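Long-range contacts in glycerol dehydrogenase (Bacillus coagulans, PDB 6CSJ), which probably oxidises glycerol and related polyols with NAD+ and, in this double mutant, has acquired D-lactate dehydrogenase activity: residues T279-I284 and V353-V358; A255-L260 and G272-F277; T6-F11 and T148-D153; V87-G92 and P110-P115; L164-M169 and K216-A221. The protein carries 2 engineered substitutions. One frame throughout, in Å; residues are numbered along the deposited sequence.

Interaction 1 of 5, residues T279-I284 and V353-V358; sequences TLAQLI and VTADSV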
# COMPACT_ATOMS: atom_id res chain seq x y z
N THR A 279 11.20 -7.20 4.88
CA THR A 279 10.66 -7.93 6.01
C THR A 279 11.64 -9.01 6.47
O THR A 279 11.88 -9.16 7.67
CB THR A 279 9.30 -8.55 5.69
OG1 THR A 279 8.41 -7.51 5.24
CG2 THR A 279 8.71 -9.26 6.89
N LEU A 280 12.22 -9.73 5.51
CA LEU A 280 13.21 -10.76 5.82
C LEU A 280 14.41 -10.13 6.52
O LEU A 280 14.86 -10.64 7.54
CB LEU A 280 13.64 -11.52 4.55
CG LEU A 280 14.67 -12.64 4.72
CD1 LEU A 280 14.18 -13.67 5.73
CD2 LEU A 280 14.98 -13.29 3.38
N ALA A 281 14.89 -9.01 5.99
CA ALA A 281 15.97 -8.24 6.61
C ALA A 281 15.61 -7.77 8.02
O ALA A 281 16.46 -7.85 8.92
CB ALA A 281 16.36 -7.05 5.73
N GLN A 282 14.37 -7.33 8.24
CA GLN A 282 13.95 -6.97 9.61
C GLN A 282 14.05 -8.17 10.54
O GLN A 282 14.52 -8.04 11.67
CB GLN A 282 12.55 -6.36 9.69
CG GLN A 282 12.23 -5.96 11.13
CD GLN A 282 10.92 -5.21 11.31
OE1 GLN A 282 10.60 -4.31 10.55
NE2 GLN A 282 10.18 -5.57 12.36
N LEU A 283 13.63 -9.34 10.06
CA LEU A 283 13.65 -10.55 10.90
C LEU A 283 15.07 -10.97 11.31
O LEU A 283 15.28 -11.43 12.43
CB LEU A 283 12.91 -11.70 10.21
CG LEU A 283 11.41 -11.51 9.96
CD1 LEU A 283 10.85 -12.70 9.20
CD2 LEU A 283 10.64 -11.29 11.24
N ILE A 284 16.03 -10.79 10.41
CA ILE A 284 17.45 -10.99 10.74
C ILE A 284 17.90 -9.93 11.76
O ILE A 284 18.52 -10.27 12.77
CB ILE A 284 18.36 -10.90 9.48
CG1 ILE A 284 17.94 -11.92 8.41
CG2 ILE A 284 19.82 -11.11 9.87
CD1 ILE A 284 17.88 -13.35 8.86
N VAL A 353 22.61 -8.15 4.00
CA VAL A 353 23.45 -9.15 3.34
C VAL A 353 23.14 -10.55 3.88
O VAL A 353 23.12 -11.53 3.12
CB VAL A 353 24.95 -8.80 3.47
CG1 VAL A 353 25.84 -9.93 2.93
CG2 VAL A 353 25.24 -7.51 2.73
N THR A 354 22.87 -10.63 5.18
CA THR A 354 22.54 -11.91 5.80
C THR A 354 21.13 -12.38 5.39
O THR A 354 20.91 -13.58 5.21
CB THR A 354 22.71 -11.85 7.34
OG1 THR A 354 24.07 -11.47 7.64
CG2 THR A 354 22.41 -13.20 8.00
N ALA A 355 20.19 -11.45 5.22
CA ALA A 355 18.88 -11.79 4.66
C ALA A 355 19.02 -12.43 3.27
O ALA A 355 18.38 -13.45 2.98
CB ALA A 355 17.98 -10.57 4.59
N ASP A 356 19.87 -11.83 2.44
CA ASP A 356 20.22 -12.38 1.14
C ASP A 356 20.84 -13.78 1.25
O ASP A 356 20.46 -14.68 0.49
CB ASP A 356 21.14 -11.42 0.36
CG ASP A 356 21.59 -11.98 -0.96
OD1 ASP A 356 20.82 -11.95 -1.94
OD2 ASP A 356 22.73 -12.48 -1.02
N SER A 357 21.76 -13.98 2.20
CA SER A 357 22.36 -15.31 2.44
C SER A 357 21.32 -16.34 2.91
O SER A 357 21.33 -17.47 2.44
CB SER A 357 23.52 -15.26 3.45
OG SER A 357 24.50 -14.28 3.11
N VAL A 358 20.44 -15.94 3.83
CA VAL A 358 19.36 -16.81 4.32
C VAL A 358 18.40 -17.22 3.19
O VAL A 358 18.02 -18.38 3.08
CB VAL A 358 18.58 -16.16 5.50
CG1 VAL A 358 17.27 -16.88 5.80
CG2 VAL A 358 19.43 -16.14 6.76
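The methyl group of Ala-355 lies directly on the backbone of helix 271-285, its CB 3.7 Å from Ala-281 CA and just as near Ala-281 N. Ala-281 answers with its own methyl, so that two of the smallest side chains meet where the two segments bring their CA atoms nearest. Leu-280 and Ile-284 then close round Ala-355. The leucine has CG anti to its backbone N (chi1 -180°), which brings CG to 3.9 Å from Ala-355 CB and sets CD2 only 3.4 Å from Ala-355 O, a close van der Waals approach to the carbonyl. Ile-284 uses all three carbons beyond CB. Its CG1 packs against the Ala-355 backbone, at 3.9 Å from CA. Its CG2 meets the methyl CG2 of Thr-354 at 3.8 Å; the hydroxyl of that threonine is hydrogen-bonded to Ala-350 O in its own helix, and the methyl is what it offers to the isoleucine. The bend at chi2 (-55°) carries the tip CD1 of Ile-284 past Val-358, whose CG2 it touches. Leu-280 and Val-358 also both rest on Ile-293 of helix 290-303, and Ala-281 packs on Ile-256 of helix 252-259, so other helices border the contact. The segment axes pass 8.5 Å apart at 107°. This steep crossing, drawn close by paired alanines and flanked by branched aliphatic side chains, is helix-on-helix packing within the C-terminal all-helical domain of the iron-containing alcohol dehydrogenase fold.

Interaction 2 of 5, residues A255-L260 and G272-F277; sequences AIHNGL and GEKVAF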
# COMPACT_ATOMS: atom_id res chain seq x y z
N ALA A 255 11.82 1.14 5.97
CA ALA A 255 13.08 1.88 5.88
C ALA A 255 14.05 1.23 4.90
O ALA A 255 14.65 1.91 4.09
CB ALA A 255 13.72 2.04 7.24
N ILE A 256 14.16 -0.10 4.97
CA ILE A 256 15.01 -0.86 4.06
C ILE A 256 14.47 -0.81 2.62
O ILE A 256 15.26 -0.70 1.68
CB ILE A 256 15.26 -2.31 4.57
CG1 ILE A 256 16.14 -2.26 5.83
CG2 ILE A 256 15.95 -3.17 3.51
CD1 ILE A 256 16.12 -3.54 6.66
N HIS A 257 13.14 -0.87 2.45
CA HIS A 257 12.50 -0.58 1.15
C HIS A 257 12.98 0.77 0.55
O HIS A 257 13.37 0.82 -0.61
CB HIS A 257 10.96 -0.61 1.24
CG HIS A 257 10.26 0.17 0.16
ND1 HIS A 257 10.04 1.53 0.24
CD2 HIS A 257 9.75 -0.22 -1.03
CE1 HIS A 257 9.42 1.94 -0.85
NE2 HIS A 257 9.23 0.90 -1.64
N ASN A 258 12.98 1.82 1.37
CA ASN A 258 13.40 3.16 0.92
C ASN A 258 14.87 3.19 0.54
O ASN A 258 15.22 3.74 -0.50
CB ASN A 258 13.13 4.22 1.99
CG ASN A 258 11.65 4.48 2.21
OD1 ASN A 258 10.80 3.98 1.48
ND2 ASN A 258 11.34 5.25 3.24
N GLY A 259 15.71 2.59 1.38
CA GLY A 259 17.14 2.50 1.10
C GLY A 259 17.51 1.77 -0.19
O GLY A 259 18.52 2.09 -0.82
N LEU A 260 16.70 0.79 -0.58
CA LEU A 260 16.95 0.02 -1.80
C LEU A 260 16.86 0.85 -3.10
O LEU A 260 17.33 0.39 -4.14
CB LEU A 260 16.04 -1.21 -1.88
CG LEU A 260 16.47 -2.36 -0.91
CD1 LEU A 260 15.37 -3.35 -0.70
CD2 LEU A 260 17.67 -3.11 -1.44
N GLY A 272 5.63 -3.57 -2.86
CA GLY A 272 5.44 -4.69 -1.93
C GLY A 272 6.41 -5.85 -2.10
O GLY A 272 6.71 -6.57 -1.14
N GLU A 273 6.91 -6.02 -3.32
CA GLU A 273 7.96 -7.01 -3.60
C GLU A 273 9.24 -6.65 -2.83
O GLU A 273 9.85 -7.52 -2.21
CB GLU A 273 8.23 -7.10 -5.10
CG GLU A 273 7.05 -7.67 -5.89
CD GLU A 273 7.21 -7.58 -7.41
OE1 GLU A 273 7.92 -6.68 -7.91
OE2 GLU A 273 6.60 -8.42 -8.10
N LYS A 274 9.61 -5.38 -2.85
CA LYS A 274 10.76 -4.91 -2.09
C LYS A 274 10.51 -4.92 -0.57
O LYS A 274 11.43 -5.22 0.19
CB LYS A 274 11.22 -3.53 -2.56
CG LYS A 274 11.89 -3.59 -3.93
CD LYS A 274 12.28 -2.22 -4.48
CE LYS A 274 11.07 -1.34 -4.73
NZ LYS A 274 11.26 -0.50 -5.95
N VAL A 275 9.29 -4.61 -0.16
CA VAL A 275 8.92 -4.69 1.26
C VAL A 275 9.01 -6.14 1.77
O VAL A 275 9.40 -6.36 2.92
CB VAL A 275 7.51 -4.07 1.52
CG1 VAL A 275 6.99 -4.39 2.92
CG2 VAL A 275 7.58 -2.57 1.35
N ALA A 276 8.68 -7.12 0.92
CA ALA A 276 8.81 -8.54 1.30
C ALA A 276 10.24 -8.89 1.70
O ALA A 276 10.46 -9.55 2.71
CB ALA A 276 8.35 -9.45 0.18
N PHE A 277 11.21 -8.44 0.89
CA PHE A 277 12.62 -8.67 1.19
C PHE A 277 13.07 -7.87 2.41
O PHE A 277 13.84 -8.37 3.23
CB PHE A 277 13.53 -8.35 0.01
CG PHE A 277 14.99 -8.46 0.35
CD1 PHE A 277 15.60 -9.71 0.41
CD2 PHE A 277 15.73 -7.33 0.67
CE1 PHE A 277 16.94 -9.82 0.76
CE2 PHE A 277 17.07 -7.44 1.03
CZ PHE A 277 17.67 -8.68 1.07
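His-257 of helix 252-259 fits against Val-275 and Lys-274 of helix 271-285, and this is the tight half of the contact. One methyl does much of the work: Val-275 CG2 lies 3.9 Å from His-257 CB and 4.0 Å from CD2, so it meets both the root and one corner of the imidazole. From the neighbouring position Lys-274 brings CB to 3.9 Å from the same CD2, and the bend in its chain at chi3 (-64°) returns CE to 4.1 Å from that carbon. The looser half is formed by Leu-260 and Phe-277, where Leu-260 CD1 stands 4.2 Å from Phe-277 CD2 and comes only distantly to Lys-274 O. That half is nevertheless buried, for Phe-277 goes on to touch Ile-352 and Ala-355 of helix 345-365, and Leu-260 touches Val-325 of helix 319-329. The histidine and lysine, by contrast, are partly exposed. The ring's rotation is tied by ND1, which donates to Asn-258 OD1 in the ring plane at 2.8 Å, and the ring also meets that of His-271. An alanine in place of His-257 would probably open a gap beside Lys-274 CB and Val-275 CG2 and leave Asn-258 OD1 without its imidazole donor. Although two polar residues carry the tight half, they touch through carbon atoms: Lys-274 NZ is held by the carbonyl oxygens of Met-269 and Thr-266, which would help to stabilise its charge, and the two helices are joined here by dispersion forces.

Interaction 3 of 5, residues T6-F11 and T148-D153; sequences TSPSKF and TFVIMD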
# COMPACT_ATOMS: atom_id res chain seq x y z
N THR A 6 -6.85 5.25 13.59
CA THR A 6 -7.55 5.99 12.56
C THR A 6 -8.03 5.03 11.48
O THR A 6 -7.47 3.95 11.30
CB THR A 6 -6.66 7.06 11.92
OG1 THR A 6 -5.64 6.42 11.14
CG2 THR A 6 -6.03 7.94 12.97
N SER A 7 -9.05 5.46 10.74
CA SER A 7 -9.69 4.61 9.74
C SER A 7 -10.44 5.43 8.70
O SER A 7 -10.88 6.56 8.99
CB SER A 7 -10.67 3.66 10.45
OG SER A 7 -11.43 2.86 9.56
N PRO A 8 -10.60 4.87 7.49
CA PRO A 8 -11.67 5.37 6.63
C PRO A 8 -13.00 5.26 7.35
O PRO A 8 -13.15 4.42 8.23
CB PRO A 8 -11.65 4.41 5.43
CG PRO A 8 -10.30 3.79 5.45
CD PRO A 8 -9.86 3.75 6.87
N SER A 9 -13.94 6.13 7.02
CA SER A 9 -15.25 6.10 7.66
C SER A 9 -16.01 4.83 7.26
O SER A 9 -16.76 4.28 8.06
CB SER A 9 -16.06 7.34 7.32
OG SER A 9 -17.24 7.36 8.12
N LYS A 10 -15.81 4.37 6.02
CA LYS A 10 -16.37 3.12 5.54
C LYS A 10 -15.37 2.43 4.61
O LYS A 10 -14.74 3.09 3.78
CB LYS A 10 -17.68 3.33 4.78
CG LYS A 10 -18.75 4.12 5.52
CD LYS A 10 -20.11 3.95 4.86
CE LYS A 10 -21.11 4.99 5.33
NZ LYS A 10 -21.35 5.04 6.80
N PHE A 11 -15.23 1.11 4.77
CA PHE A 11 -14.48 0.29 3.84
C PHE A 11 -15.46 -0.74 3.28
O PHE A 11 -16.07 -1.50 4.04
CB PHE A 11 -13.25 -0.37 4.50
CG PHE A 11 -12.63 -1.46 3.67
CD1 PHE A 11 -13.05 -2.76 3.83
CD2 PHE A 11 -11.64 -1.19 2.73
CE1 PHE A 11 -12.51 -3.79 3.05
CE2 PHE A 11 -11.08 -2.20 1.98
CZ PHE A 11 -11.52 -3.50 2.13
N THR A 148 -12.83 9.27 3.17
CA THR A 148 -14.14 8.99 3.74
C THR A 148 -14.58 7.53 3.46
O THR A 148 -14.89 6.81 4.40
CB THR A 148 -15.21 9.99 3.23
OG1 THR A 148 -14.63 11.29 3.08
CG2 THR A 148 -16.40 10.08 4.21
N PHE A 149 -14.58 7.12 2.19
CA PHE A 149 -14.90 5.74 1.80
C PHE A 149 -13.74 5.16 1.00
O PHE A 149 -13.15 5.85 0.17
CB PHE A 149 -16.13 5.60 0.88
CG PHE A 149 -17.45 6.09 1.44
CD1 PHE A 149 -17.65 6.42 2.78
CD2 PHE A 149 -18.56 6.15 0.58
CE1 PHE A 149 -18.89 6.86 3.24
CE2 PHE A 149 -19.80 6.58 1.04
CZ PHE A 149 -19.96 6.94 2.37
N VAL A 150 -13.46 3.88 1.24
CA VAL A 150 -12.63 3.07 0.36
C VAL A 150 -13.54 1.98 -0.22
O VAL A 150 -14.23 1.29 0.54
CB VAL A 150 -11.46 2.44 1.13
CG1 VAL A 150 -10.59 1.60 0.19
CG2 VAL A 150 -10.64 3.53 1.81
N ILE A 151 -13.55 1.84 -1.55
CA ILE A 151 -14.40 0.88 -2.24
C ILE A 151 -13.57 -0.09 -3.09
O ILE A 151 -12.84 0.35 -3.97
CB ILE A 151 -15.45 1.59 -3.14
CG1 ILE A 151 -16.42 2.39 -2.25
CG2 ILE A 151 -16.22 0.58 -4.00
CD1 ILE A 151 -17.44 3.20 -3.01
N MET A 152 -13.70 -1.39 -2.82
CA MET A 152 -12.94 -2.43 -3.51
C MET A 152 -13.87 -3.27 -4.40
O MET A 152 -14.63 -4.12 -3.91
CB MET A 152 -12.21 -3.35 -2.51
CG MET A 152 -11.35 -2.64 -1.47
SD MET A 152 -10.11 -1.51 -2.14
CE MET A 152 -8.85 -2.64 -2.75
N ASP A 153 -13.82 -3.01 -5.71
CA ASP A 153 -14.57 -3.80 -6.69
C ASP A 153 -13.70 -4.99 -7.04
O ASP A 153 -12.76 -4.88 -7.84
CB ASP A 153 -14.88 -2.96 -7.94
CG ASP A 153 -15.90 -3.63 -8.87
OD1 ASP A 153 -15.83 -4.86 -9.09
OD2 ASP A 153 -16.78 -2.91 -9.37
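Thr-148 O is gripped by two successive amides, accepting a sound hydrogen bond from Lys-10 N at 3.1 Å and a weak, strongly bent one from Ser-9 N. Two residues along, Val-150 N donates to Lys-10 O over 3.0 Å with an N-H...O angle of 165°, which sets strand 10-14 parallel to strand 149-153 at the border of the main sheet. Side chains sort to two faces. On one, the Lys-10 chain runs beside the Phe-149 ring in the same direction, its CD 3.5 Å from CE1. On the other, Pro-8 CG touches Val-150 CG2, and the Phe-11 ring reaches over to Met-152, with Phe-11 CE2 3.5 Å from Met-152 CG. The sulfur of Met-152 adds an oblique Met-aromatic contact, 5.5 Å from the Phe-11 centroid; both residues also pack on helix 228-248. An alanine at Lys-10 would remove the methylenes beyond CB and would probably leave the flank of Phe-149 without that lining. The backbone bonds thus fix the register of the two strands, while carbon-to-carbon packing fills both faces, with lysine serving the contact as a hydrocarbon.

Interaction 4 of 5, residues V87-G92 and P110-P115; sequences VVVGIG and PVIVAP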
# COMPACT_ATOMS: atom_id res chain seq x y z
N VAL A 87 -18.36 16.08 -3.63
CA VAL A 87 -17.68 14.82 -3.27
C VAL A 87 -16.74 14.43 -4.42
O VAL A 87 -17.09 14.58 -5.60
CB VAL A 87 -18.68 13.68 -2.92
CG1 VAL A 87 -19.66 13.42 -4.05
CG2 VAL A 87 -17.95 12.40 -2.56
N VAL A 88 -15.54 13.96 -4.09
CA VAL A 88 -14.54 13.60 -5.10
C VAL A 88 -14.28 12.09 -5.05
O VAL A 88 -14.25 11.49 -3.98
CB VAL A 88 -13.23 14.43 -4.97
CG1 VAL A 88 -12.69 14.41 -3.54
CG2 VAL A 88 -12.18 13.95 -5.97
N VAL A 89 -14.12 11.49 -6.23
CA VAL A 89 -13.87 10.06 -6.36
C VAL A 89 -12.61 9.88 -7.19
O VAL A 89 -12.45 10.54 -8.22
CB VAL A 89 -15.05 9.33 -7.05
CG1 VAL A 89 -14.78 7.83 -7.11
CG2 VAL A 89 -16.36 9.63 -6.33
N GLY A 90 -11.73 8.99 -6.73
CA GLY A 90 -10.57 8.55 -7.50
C GLY A 90 -10.72 7.08 -7.80
O GLY A 90 -11.10 6.31 -6.92
N ILE A 91 -10.45 6.69 -9.04
CA ILE A 91 -10.56 5.31 -9.49
C ILE A 91 -9.29 4.97 -10.25
O ILE A 91 -8.98 5.59 -11.27
CB ILE A 91 -11.81 5.07 -10.39
CG1 ILE A 91 -13.08 5.67 -9.75
CG2 ILE A 91 -12.01 3.58 -10.66
CD1 ILE A 91 -14.33 5.53 -10.60
N GLY A 92 -8.54 3.98 -9.76
CA GLY A 92 -7.29 3.57 -10.41
C GLY A 92 -6.20 3.21 -9.43
O GLY A 92 -6.46 2.72 -8.34
N PRO A 110 -15.69 15.54 1.03
CA PRO A 110 -15.39 14.12 1.31
C PRO A 110 -14.84 13.39 0.08
O PRO A 110 -15.03 13.85 -1.05
CB PRO A 110 -16.73 13.54 1.76
CG PRO A 110 -17.77 14.51 1.28
CD PRO A 110 -17.11 15.86 1.29
N VAL A 111 -14.15 12.28 0.32
CA VAL A 111 -13.40 11.55 -0.71
C VAL A 111 -13.79 10.07 -0.74
O VAL A 111 -14.02 9.46 0.31
CB VAL A 111 -11.88 11.64 -0.44
CG1 VAL A 111 -11.12 10.94 -1.55
CG2 VAL A 111 -11.45 13.07 -0.24
N ILE A 112 -13.86 9.52 -1.96
CA ILE A 112 -14.01 8.09 -2.19
C ILE A 112 -12.82 7.64 -3.02
O ILE A 112 -12.56 8.20 -4.08
CB ILE A 112 -15.33 7.75 -2.92
CG1 ILE A 112 -16.53 8.22 -2.09
CG2 ILE A 112 -15.43 6.24 -3.21
CD1 ILE A 112 -17.89 7.83 -2.64
N VAL A 113 -12.09 6.64 -2.53
CA VAL A 113 -11.01 6.03 -3.29
C VAL A 113 -11.45 4.63 -3.67
O VAL A 113 -11.98 3.90 -2.83
CB VAL A 113 -9.64 6.06 -2.55
CG1 VAL A 113 -9.22 7.50 -2.31
CG2 VAL A 113 -9.67 5.31 -1.23
N ALA A 114 -11.26 4.29 -4.94
CA ALA A 114 -11.68 3.02 -5.50
C ALA A 114 -10.52 2.43 -6.29
O ALA A 114 -10.43 2.63 -7.49
CB ALA A 114 -12.91 3.21 -6.37
N PRO A 115 -9.61 1.69 -5.61
CA PRO A 115 -8.47 1.10 -6.32
C PRO A 115 -8.92 0.05 -7.32
O PRO A 115 -9.89 -0.67 -7.06
CB PRO A 115 -7.64 0.45 -5.21
CG PRO A 115 -8.16 0.99 -3.93
CD PRO A 115 -9.59 1.37 -4.17
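Val-88 is bound to the neighbouring strand through both of its backbone polar groups: its N donates to Pro-110 O at 3.1 Å, and its O accepts from Ile-112 N at 2.8 Å. Gly-90 repeats the pattern, giving its N-H to Ile-112 O and receiving Ala-114 N at its O, and Gly-92 N ends the series on Ala-114 O with a longer bond of 3.2 Å. The residues in between turn the opposite way. Val-87, Val-89 and Ile-91 bond to Phe-33 and Ile-35 of strand 32-36, while Val-111 and Val-113 bond to strand 149-153; Val-111 N also reaches the hydroxyl of Thr-148. CA-H...O contacts supplement the amides, the closest joining Val-89 CA to Ile-112 O at 3.2 Å. On one face Val-88 lies alongside Val-111, CG1 to CG2 at 3.8 Å; on the other Val-89 lies alongside Ile-112. Helix 94-106 connects the strands in a beta-alpha-beta unit, and Gly-92, with phi 142°, takes a backbone shape that calls for glycine, consistent with the glycine-rich dinucleotide-binding turn of this family. In so apolar an interior, this alternate bonding to both neighbouring strands lets the amides be buried without losing their partners.

Interaction 5 of 5, residues L164-M169 and K216-A221; sequences LLVSGM and KAKLAA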
# COMPACT_ATOMS: atom_id res chain seq x y z
N LEU A 164 0.60 -8.12 -9.37
CA LEU A 164 0.18 -6.98 -8.56
C LEU A 164 -0.51 -7.39 -7.25
O LEU A 164 -0.30 -6.75 -6.22
CB LEU A 164 -0.70 -6.02 -9.36
CG LEU A 164 0.04 -5.15 -10.39
CD1 LEU A 164 -0.95 -4.54 -11.38
CD2 LEU A 164 0.87 -4.05 -9.72
N LEU A 165 -1.32 -8.45 -7.29
CA LEU A 165 -1.97 -8.95 -6.07
C LEU A 165 -0.92 -9.55 -5.13
O LEU A 165 -0.96 -9.32 -3.91
CB LEU A 165 -3.05 -10.00 -6.39
CG LEU A 165 -3.92 -10.40 -5.19
CD1 LEU A 165 -4.85 -9.27 -4.76
CD2 LEU A 165 -4.72 -11.65 -5.50
N VAL A 166 0.02 -10.30 -5.72
CA VAL A 166 1.13 -10.91 -4.97
C VAL A 166 2.00 -9.82 -4.34
O VAL A 166 2.37 -9.94 -3.17
CB VAL A 166 1.97 -11.84 -5.88
CG1 VAL A 166 3.26 -12.28 -5.19
CG2 VAL A 166 1.15 -13.06 -6.27
N SER A 167 2.30 -8.77 -5.09
CA SER A 167 3.04 -7.63 -4.55
C SER A 167 2.34 -7.02 -3.33
O SER A 167 3.00 -6.65 -2.36
CB SER A 167 3.28 -6.56 -5.62
OG SER A 167 4.23 -5.61 -5.17
N GLY A 168 1.01 -6.95 -3.37
CA GLY A 168 0.22 -6.53 -2.22
C GLY A 168 0.33 -7.46 -1.01
O GLY A 168 0.24 -7.00 0.12
N MET A 169 0.52 -8.75 -1.27
CA MET A 169 0.82 -9.72 -0.21
C MET A 169 2.17 -9.42 0.44
O MET A 169 2.31 -9.52 1.66
CB MET A 169 0.78 -11.17 -0.72
CG MET A 169 -0.54 -11.62 -1.35
SD MET A 169 -0.41 -13.30 -2.00
CE MET A 169 -1.81 -13.38 -3.13
N LYS A 216 -3.83 -19.89 -2.21
CA LYS A 216 -5.17 -20.14 -2.75
C LYS A 216 -5.69 -18.95 -3.56
O LYS A 216 -6.32 -19.13 -4.61
CB LYS A 216 -6.16 -20.45 -1.63
CG LYS A 216 -6.00 -21.80 -0.99
CD LYS A 216 -7.16 -22.11 -0.06
CE LYS A 216 -7.06 -21.36 1.26
NZ LYS A 216 -8.33 -21.44 2.04
N ALA A 217 -5.42 -17.74 -3.06
CA ALA A 217 -5.80 -16.51 -3.74
C ALA A 217 -5.00 -16.33 -5.01
O ALA A 217 -5.58 -15.99 -6.03
CB ALA A 217 -5.61 -15.31 -2.83
N LYS A 218 -3.69 -16.55 -4.97
CA LYS A 218 -2.87 -16.44 -6.18
C LYS A 218 -3.35 -17.37 -7.31
O LYS A 218 -3.47 -16.95 -8.44
CB LYS A 218 -1.39 -16.72 -5.91
CG LYS A 218 -0.54 -16.59 -7.17
CD LYS A 218 0.94 -16.84 -6.95
CE LYS A 218 1.63 -16.90 -8.32
NZ LYS A 218 3.09 -16.64 -8.27
N LEU A 219 -3.61 -18.64 -6.98
CA LEU A 219 -4.04 -19.62 -7.99
C LEU A 219 -5.34 -19.23 -8.71
O LEU A 219 -5.49 -19.50 -9.91
CB LEU A 219 -4.19 -21.01 -7.35
CG LEU A 219 -2.88 -21.64 -6.88
CD1 LEU A 219 -3.16 -22.91 -6.09
CD2 LEU A 219 -1.93 -21.91 -8.04
N ALA A 220 -6.24 -18.58 -7.99
CA ALA A 220 -7.45 -18.00 -8.57
C ALA A 220 -7.16 -16.71 -9.38
O ALA A 220 -7.66 -16.56 -10.51
CB ALA A 220 -8.48 -17.71 -7.48
N ALA A 221 -6.36 -15.80 -8.81
CA ALA A 221 -6.09 -14.49 -9.44
C ALA A 221 -5.26 -14.58 -10.72
O ALA A 221 -5.41 -13.74 -11.59
CB ALA A 221 -5.44 -13.54 -8.44
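Lys-218 of helix 197-221 meets Val-166 and Met-169 of helix 162-173 with the hydrocarbon part of a long, straight side chain. Its CB lies 4.4 Å from the terminal methyl CE of Met-169. With CG anti to the backbone N (chi1 -179°), the chain then leaves the methionine and climbs beside Val-166, where CG stands 4.0 Å from CG2 of the valine. CD makes the nearest approach, 3.8 Å from the same methyl. By CE the lysine is already drawing back, to 4.4 Å from Val-166 CG2, and NZ ends beyond the helix pair, hydrogen-bonded to the carbonyl oxygen of Val-303. Val-166 touches Val-303 as well, so the lysine and the valine converge on the end of helix 290-303. The two segments run nearly antiparallel, at 163°, a pairing that belongs to the helical domain of the iron-containing alcohol dehydrogenase fold. Their axes stay 10.3 Å apart, a spacing bridged by reaching side chains. Met-169 is one of these: extended beyond CG, it carries CE to 4.1 Å from Lys-218 N and on to the methyl of Ala-217. Nearer the C-terminal end of helix 197-221, Leu-165 sends CD2 to 3.6 Å from Ala-221 CB, and this leucine also packs on Ile-234 of helix 228-248, which also receives Ala-217 through Ile-233.

The contacts fall into two groups. Interactions 3 and 4, with centres 10 Å apart, share the parallel sheet through adjacent strands 149-153 and 111-115; along the chain interaction 4 is nested inside the loop that interaction 3 closes. Interactions 5, 2 and 1 follow in that order and lie among the later helices. Interactions 1 and 2 both use helix 271-285 and touch, their centres 11 Å apart, while interaction 5 meets interaction 2 where Ser-167 approaches Gly-272 and Glu-273. Interactions 1 and 4 are about 37 Å apart between centres, on opposite sides of the chain's centre, reflecting the division into an N-terminal, probably dinucleotide-binding, sheet domain and a helical domain.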